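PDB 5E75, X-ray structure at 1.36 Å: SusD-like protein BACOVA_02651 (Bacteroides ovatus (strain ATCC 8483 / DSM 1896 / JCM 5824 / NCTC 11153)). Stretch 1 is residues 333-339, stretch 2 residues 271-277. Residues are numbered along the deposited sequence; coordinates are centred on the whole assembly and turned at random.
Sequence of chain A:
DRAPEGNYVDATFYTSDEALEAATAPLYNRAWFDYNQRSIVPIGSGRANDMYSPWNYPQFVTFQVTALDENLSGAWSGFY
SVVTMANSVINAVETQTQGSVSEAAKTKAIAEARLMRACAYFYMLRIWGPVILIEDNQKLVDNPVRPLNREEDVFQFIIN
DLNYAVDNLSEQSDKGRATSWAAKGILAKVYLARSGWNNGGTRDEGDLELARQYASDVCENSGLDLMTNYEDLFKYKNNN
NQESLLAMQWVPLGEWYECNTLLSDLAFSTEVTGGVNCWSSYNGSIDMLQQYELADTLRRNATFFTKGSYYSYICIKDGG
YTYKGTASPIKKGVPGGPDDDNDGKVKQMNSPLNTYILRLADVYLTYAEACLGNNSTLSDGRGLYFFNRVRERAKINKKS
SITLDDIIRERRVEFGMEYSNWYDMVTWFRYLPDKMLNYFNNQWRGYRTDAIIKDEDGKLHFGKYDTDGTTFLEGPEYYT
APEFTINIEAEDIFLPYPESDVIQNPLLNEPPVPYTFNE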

# COMPACT_ATOMS: atom_id res chain seq x y z
N GLY A 333 -7.30 -6.74 7.35
CA GLY A 333 -7.60 -5.53 8.10
C GLY A 333 -8.77 -5.69 9.06
O GLY A 333 -9.12 -4.75 9.78
N VAL A 334 -9.37 -6.88 9.09
CA VAL A 334 -10.52 -7.18 9.95
C VAL A 334 -10.04 -8.33 10.84
O VAL A 334 -10.13 -9.51 10.47
CB VAL A 334 -11.74 -7.57 9.07
CG1 VAL A 334 -12.92 -8.01 9.94
CG2 VAL A 334 -12.13 -6.40 8.21
N PRO A 335 -9.50 -8.00 12.02
CA PRO A 335 -8.77 -8.99 12.81
C PRO A 335 -9.64 -9.79 13.78
O PRO A 335 -9.10 -10.59 14.57
CB PRO A 335 -7.78 -8.13 13.58
CG PRO A 335 -8.52 -6.87 13.83
CD PRO A 335 -9.33 -6.64 12.56
N GLY A 336 -10.94 -9.58 13.73
CA GLY A 336 -11.85 -10.26 14.64
C GLY A 336 -12.26 -9.38 15.80
O GLY A 336 -12.10 -8.15 15.79
N GLY A 337 -12.82 -10.02 16.83
CA GLY A 337 -13.25 -9.31 18.01
C GLY A 337 -12.13 -9.08 19.01
O GLY A 337 -11.01 -9.57 18.86
N PRO A 338 -12.44 -8.34 20.07
CA PRO A 338 -11.46 -8.05 21.12
C PRO A 338 -10.76 -9.31 21.66
O PRO A 338 -9.57 -9.25 21.97
CB PRO A 338 -12.32 -7.41 22.20
CG PRO A 338 -13.46 -6.80 21.48
CD PRO A 338 -13.74 -7.70 20.33
N ASP A 339 -11.48 -10.42 21.76
CA ASP A 339 -10.91 -11.62 22.35
C ASP A 339 -10.31 -12.60 21.37
O ASP A 339 -9.90 -13.68 21.78
CB ASP A 339 -11.97 -12.38 23.14
CG ASP A 339 -12.55 -11.56 24.24
OD1 ASP A 339 -11.84 -10.70 24.79
OD2 ASP A 339 -13.73 -11.79 24.53
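Stretch 2 271-277: EVTGGVN

Stretch 2 lies along stretch 1 as one loop against another, with no regular helix or strand in the contacting segments and no direct hydrogen bond between them. The order of contacts runs the same way in both: Val272 meets Val334 and Gly336, Thr273 and Gly274 meet Gly337, and Val276 reaches Pro338. The nearest pair of CA atoms across the stretches belongs to two glycines, Gly337 CA and Gly274 CA, 3.9 Å apart.

Such an approach depends on missing side chains. A CB on Gly337 would stand 2.8 Å from Gly274 CA, and one on Gly274 would be 2.8 Å from Pro338 CD; both would clash. Gly336, with phi near 100°, needs glycine for its own backbone, and its CA comes within 3.2 Å of Val272 O in a CA-H...O contact. A water donates hydrogen bonds to Val272 O (2.9 Å) and Gly336 O (2.8 Å), linking two carbonyls that could not pair directly.

From Thr273 to Val276 the chain makes a type I' turn, closed by a hydrogen bond from Val276 N to Thr273 O (3.2 Å). Gly274 and Gly275 fill the central positions, where positive phi favours glycine. Thr273 points its CA-CB bond away from stretch 1; with chi1 at 65° (p), its OG1 donates to Val276 O at 2.7 Å, so the hydroxyl braces the turn.

Apolar side chains meet near both ends of the contact. With Val334 pointing its CA-CB bond toward stretch 2, the t rotamer carries CG1 to the contact, and Val272 in m offers CG2, so Val334 CG1 and Val272 CG2 meet at 3.8 Å; valine suits these buried places because its side chain has no polar group to satisfy. Beyond the glycines, Pro338 brings its CD to 3.6 Å from Thr273 O and its CG to 4.4 Å from Val276 CG2; Val276 points its CA-CB bond toward stretch 1, with chi1 in t.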

# COMPACT_ATOMS: atom_id res chain seq x y z
N GLU A 271 -20.60 -9.57 13.33
CA GLU A 271 -20.30 -10.98 13.52
C GLU A 271 -18.80 -11.30 13.41
O GLU A 271 -18.37 -12.36 13.86
CB GLU A 271 -21.10 -11.84 12.53
CG GLU A 271 -20.62 -11.79 11.09
CD GLU A 271 -21.69 -12.18 10.08
OE1 GLU A 271 -22.73 -11.47 9.99
OE2 GLU A 271 -21.52 -13.18 9.36
N VAL A 272 -18.03 -10.38 12.82
CA VAL A 272 -16.57 -10.56 12.73
C VAL A 272 -15.79 -9.48 13.48
O VAL A 272 -14.59 -9.31 13.27
CB VAL A 272 -16.08 -10.66 11.25
CG1 VAL A 272 -16.66 -11.91 10.60
CG2 VAL A 272 -16.42 -9.40 10.45
N THR A 273 -16.48 -8.76 14.36
CA THR A 273 -15.82 -7.76 15.21
C THR A 273 -16.16 -7.95 16.69
O THR A 273 -15.89 -7.06 17.49
CB THR A 273 -16.26 -6.34 14.86
OG1 THR A 273 -17.66 -6.23 15.15
CG2 THR A 273 -16.00 -6.01 13.40
N GLY A 274 -16.74 -9.09 17.05
CA GLY A 274 -17.10 -9.33 18.44
C GLY A 274 -18.15 -8.36 18.96
O GLY A 274 -18.20 -8.08 20.17
N GLY A 275 -18.96 -7.82 18.07
CA GLY A 275 -20.01 -6.90 18.45
C GLY A 275 -19.66 -5.43 18.31
O GLY A 275 -20.51 -4.56 18.50
N VAL A 276 -18.41 -5.13 17.99
CA VAL A 276 -17.97 -3.75 17.81
C VAL A 276 -18.62 -3.14 16.55
O VAL A 276 -18.66 -3.77 15.49
CB VAL A 276 -16.43 -3.70 17.71
CG1 VAL A 276 -15.94 -2.36 17.16
CG2 VAL A 276 -15.82 -3.99 19.09
N ASN A 277 -19.10 -1.90 16.65
CA ASN A 277 -19.81 -1.25 15.56
C ASN A 277 -18.96 -1.14 14.30
O ASN A 277 -17.77 -0.84 14.37
CB ASN A 277 -20.27 0.15 15.98
CG ASN A 277 -21.31 0.11 17.08
OD1 ASN A 277 -22.15 -0.78 17.14
ND2 ASN A 277 -21.24 1.09 17.98
O HOH W 1 -12.60 -7.26 13.17